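Long-range contact in 3-oxoacyl-(Acyl-carrier protein) synthase (Burkholderia xenovorans, PDB 4EFI), which probably catalyses a 3-oxoacyl-[acyl-carrier-protein] synthase condensation, as in its KAS III relatives of the thiolase superfamily: residues R58-C70 with L151-D163. Numbering follows the deposited sequence.
Sequences RWADAQTSAGDLC and LLAVGDTISKMID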
# COMPACT_ATOMS: atom_id res chain seq x y z
N ARG A 58 -4.82 10.42 9.32
CA ARG A 58 -5.90 11.11 8.60
C ARG A 58 -7.08 10.19 8.37
O ARG A 58 -6.88 9.03 7.98
CB ARG A 58 -5.40 11.61 7.25
CG ARG A 58 -4.14 12.44 7.31
CD ARG A 58 -4.30 13.66 8.19
NE ARG A 58 -3.14 14.57 8.11
CZ ARG A 58 -3.01 15.60 7.27
NH1 ARG A 58 -3.96 15.90 6.40
NH2 ARG A 58 -1.90 16.34 7.29
N TRP A 59 -8.29 10.66 8.64
CA TRP A 59 -9.50 9.87 8.44
C TRP A 59 -10.44 10.53 7.44
O TRP A 59 -10.79 11.70 7.58
CB TRP A 59 -10.25 9.64 9.74
CG TRP A 59 -9.70 8.57 10.64
CD1 TRP A 59 -8.65 7.72 10.38
CD2 TRP A 59 -10.20 8.23 11.92
NE1 TRP A 59 -8.49 6.87 11.47
CE2 TRP A 59 -9.42 7.17 12.41
CE3 TRP A 59 -11.25 8.72 12.70
CZ2 TRP A 59 -9.65 6.59 13.66
CZ3 TRP A 59 -11.48 8.15 13.95
CH2 TRP A 59 -10.68 7.09 14.41
N ALA A 60 -10.85 9.76 6.44
CA ALA A 60 -11.82 10.21 5.44
C ALA A 60 -13.17 10.47 6.06
O ALA A 60 -13.63 9.72 6.92
CB ALA A 60 -11.95 9.14 4.38
N ASP A 61 -13.85 11.52 5.61
CA ASP A 61 -15.24 11.70 6.03
C ASP A 61 -16.18 10.80 5.23
O ASP A 61 -15.76 10.09 4.33
CB ASP A 61 -15.64 13.18 5.95
CG ASP A 61 -15.47 13.79 4.58
OD1 ASP A 61 -15.55 13.08 3.55
OD2 ASP A 61 -15.27 15.02 4.51
N ALA A 62 -17.47 10.81 5.56
CA ALA A 62 -18.40 9.86 4.95
C ALA A 62 -18.48 9.98 3.43
O ALA A 62 -18.62 8.98 2.72
CB ALA A 62 -19.80 9.98 5.58
N GLN A 63 -18.34 11.19 2.92
CA GLN A 63 -18.44 11.39 1.48
C GLN A 63 -17.14 11.18 0.70
O GLN A 63 -17.12 11.37 -0.52
CB GLN A 63 -18.93 12.81 1.17
CG GLN A 63 -17.96 13.91 1.61
CD GLN A 63 -18.34 14.51 2.96
OE1 GLN A 63 -18.69 13.79 3.91
NE2 GLN A 63 -18.28 15.83 3.05
N THR A 64 -16.05 10.86 1.39
CA THR A 64 -14.75 10.67 0.75
C THR A 64 -14.37 9.19 0.73
O THR A 64 -14.22 8.56 1.79
CB THR A 64 -13.65 11.43 1.50
OG1 THR A 64 -13.95 12.83 1.49
CG2 THR A 64 -12.30 11.24 0.88
N SER A 65 -14.18 8.66 -0.46
CA SER A 65 -13.79 7.27 -0.62
C SER A 65 -12.33 7.17 -1.08
O SER A 65 -11.71 8.15 -1.48
CB SER A 65 -14.68 6.58 -1.66
OG SER A 65 -14.38 7.10 -2.95
N ALA A 66 -11.83 5.93 -1.10
CA ALA A 66 -10.51 5.65 -1.66
C ALA A 66 -10.45 6.08 -3.11
O ALA A 66 -9.46 6.67 -3.54
CB ALA A 66 -10.20 4.16 -1.52
N GLY A 67 -11.52 5.84 -3.86
CA GLY A 67 -11.60 6.29 -5.23
C GLY A 67 -11.45 7.81 -5.34
O GLY A 67 -10.85 8.33 -6.30
N ASP A 68 -12.08 8.54 -4.43
CA ASP A 68 -11.98 10.00 -4.47
C ASP A 68 -10.54 10.45 -4.21
O ASP A 68 -10.04 11.39 -4.84
CB ASP A 68 -12.88 10.65 -3.40
CG ASP A 68 -14.37 10.46 -3.63
OD1 ASP A 68 -14.81 10.44 -4.81
OD2 ASP A 68 -15.08 10.35 -2.61
N LEU A 69 -9.88 9.84 -3.23
CA LEU A 69 -8.51 10.19 -2.89
C LEU A 69 -7.60 9.90 -4.06
O LEU A 69 -6.73 10.71 -4.40
CB LEU A 69 -8.05 9.41 -1.66
CG LEU A 69 -8.79 9.70 -0.35
CD1 LEU A 69 -8.38 8.74 0.75
CD2 LEU A 69 -8.57 11.14 0.09
N CYS A 70 -7.78 8.74 -4.69
CA CYS A 70 -7.01 8.42 -5.89
C CYS A 70 -7.29 9.35 -7.05
O CYS A 70 -6.37 9.70 -7.78
CB CYS A 70 -7.25 6.98 -6.33
SG CYS A 70 -6.63 5.72 -5.15
N LEU A 151 -1.78 4.01 -15.27
CA LEU A 151 -2.03 4.61 -13.96
C LEU A 151 -2.40 3.53 -12.95
O LEU A 151 -3.27 2.70 -13.20
CB LEU A 151 -3.16 5.64 -14.03
CG LEU A 151 -2.85 6.87 -14.90
CD1 LEU A 151 -4.04 7.82 -14.86
CD2 LEU A 151 -1.61 7.58 -14.42
N LEU A 152 -1.71 3.55 -11.81
CA LEU A 152 -2.00 2.67 -10.70
C LEU A 152 -2.61 3.49 -9.59
O LEU A 152 -1.93 4.31 -8.96
CB LEU A 152 -0.75 1.97 -10.18
CG LEU A 152 0.13 1.26 -11.20
CD1 LEU A 152 1.39 0.77 -10.50
CD2 LEU A 152 -0.61 0.13 -11.87
N ALA A 153 -3.90 3.27 -9.36
CA ALA A 153 -4.65 3.95 -8.32
C ALA A 153 -4.71 3.01 -7.13
O ALA A 153 -5.41 1.99 -7.17
CB ALA A 153 -6.05 4.27 -8.83
N VAL A 154 -3.92 3.27 -6.09
CA VAL A 154 -3.75 2.35 -4.98
C VAL A 154 -4.12 3.11 -3.71
O VAL A 154 -3.48 4.11 -3.36
CB VAL A 154 -2.32 1.80 -4.91
CG1 VAL A 154 -2.19 0.81 -3.73
CG2 VAL A 154 -1.96 1.15 -6.24
N GLY A 155 -5.20 2.69 -3.05
CA GLY A 155 -5.70 3.48 -1.94
C GLY A 155 -6.70 2.72 -1.11
O GLY A 155 -7.24 1.69 -1.52
N ASP A 156 -6.98 3.25 0.08
CA ASP A 156 -7.92 2.60 0.98
C ASP A 156 -8.43 3.61 1.99
O ASP A 156 -7.73 4.59 2.32
CB ASP A 156 -7.25 1.45 1.76
CG ASP A 156 -7.72 0.07 1.33
OD1 ASP A 156 -8.83 -0.11 0.81
OD2 ASP A 156 -6.92 -0.86 1.55
N THR A 157 -9.62 3.36 2.51
CA THR A 157 -10.11 4.07 3.69
C THR A 157 -10.48 3.01 4.74
O THR A 157 -11.64 2.79 5.04
CB THR A 157 -11.32 4.99 3.40
OG1 THR A 157 -12.40 4.21 2.90
CG2 THR A 157 -10.98 6.05 2.37
N ILE A 158 -9.47 2.35 5.29
CA ILE A 158 -9.72 1.29 6.26
C ILE A 158 -10.41 1.83 7.50
O ILE A 158 -11.06 1.07 8.24
CB ILE A 158 -8.43 0.54 6.67
CG1 ILE A 158 -7.84 -0.18 5.47
CG2 ILE A 158 -8.68 -0.43 7.85
CD1 ILE A 158 -8.77 -1.16 4.79
N SER A 159 -10.31 3.13 7.77
CA SER A 159 -11.00 3.69 8.93
C SER A 159 -12.50 3.36 8.90
O SER A 159 -13.12 3.23 9.97
CB SER A 159 -10.81 5.20 9.01
OG SER A 159 -11.51 5.82 7.98
N LYS A 160 -13.07 3.15 7.71
CA LYS A 160 -14.50 2.91 7.57
C LYS A 160 -14.91 1.49 7.97
O LYS A 160 -16.09 1.17 8.01
CB LYS A 160 -14.91 3.18 6.12
CG LYS A 160 -14.80 4.63 5.66
CD LYS A 160 -15.36 4.75 4.23
CE LYS A 160 -14.88 5.99 3.50
NZ LYS A 160 -15.62 7.19 3.94
N MET A 161 -13.91 0.63 8.18
CA MET A 161 -14.15 -0.77 8.58
C MET A 161 -13.67 -1.10 9.99
O MET A 161 -13.61 -2.28 10.36
CB MET A 161 -13.49 -1.71 7.59
CG MET A 161 -14.22 -1.73 6.25
SD MET A 161 -13.72 -3.08 5.18
CE MET A 161 -11.98 -2.81 5.32
N ILE A 162 -13.38 -0.09 10.80
CA ILE A 162 -12.88 -0.31 12.15
C ILE A 162 -13.99 -0.26 13.19
O ILE A 162 -14.86 0.62 13.15
CB ILE A 162 -11.83 0.75 12.49
CG1 ILE A 162 -10.67 0.67 11.49
CG2 ILE A 162 -11.34 0.59 13.93
CD1 ILE A 162 -10.16 -0.76 11.21
N ASP A 163 -13.97 -1.21 14.11
CA ASP A 163 -14.86 -1.21 15.25
C ASP A 163 -14.32 -0.21 16.26
O ASP A 163 -13.22 -0.40 16.77
CB ASP A 163 -14.87 -2.61 15.86
CG ASP A 163 -15.81 -2.74 17.04
OD1 ASP A 163 -16.26 -1.72 17.61
OD2 ASP A 163 -16.11 -3.91 17.39
O HOH W 1 -13.43 7.51 8.69
O HOH W 2 -15.76 7.70 6.68
O HOH W 3 -18.37 6.27 3.31
O HOH W 4 -13.37 4.03 0.33
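Lys160 NZ donates to Thr64 O at 2.9 Å, arriving from above the carbonyl plane, and more weakly to Asp61 O; it also donates to two waters, one of which is held by Ala60 O and the other by Ala62 O. A bend at the last torsion (chi4 -78°) turns the ammonium group into the type I turn of 61-64, so one exposed lysine gathers the carbonyls of a tight loop. Beside it, Thr157 sends CG2 among Ala60 CB, Leu69 CD1 and the first turn of helix 66-81, standing 3.6 Å from Ala66 N. On its other branch, Thr157 OG1 reaches Ala66 N through a water, while Ser65 and Asp68 close the helix start with a capping box.

This is a helix laid on a sheet, in the mixed alpha/beta layering of the thiolase fold: the axes of 66-70 and strand 151-156 pass 7.2 Å apart at 135°. Small residues permit the approach. Ala66 CB rests on the backbone of Asp156, 3.7 Å from its N. Cys70 SG lies against the backbone from Ala153 to Gly155, nearest Val154 N, where Gly155 has no side chain to obstruct it, and Cys70 CB is 3.9 Å from Ala153 CB.

Past the strand, Ser159 lays CB over one face of the Trp59 indole, a CH-pi contact 3.8 Å from the five-membered ring's centroid. Ser159 OG is hydrogen-bonded to Asp175 OD2 and accepts a hydrogen bond from a water that also donates to Ala60 O.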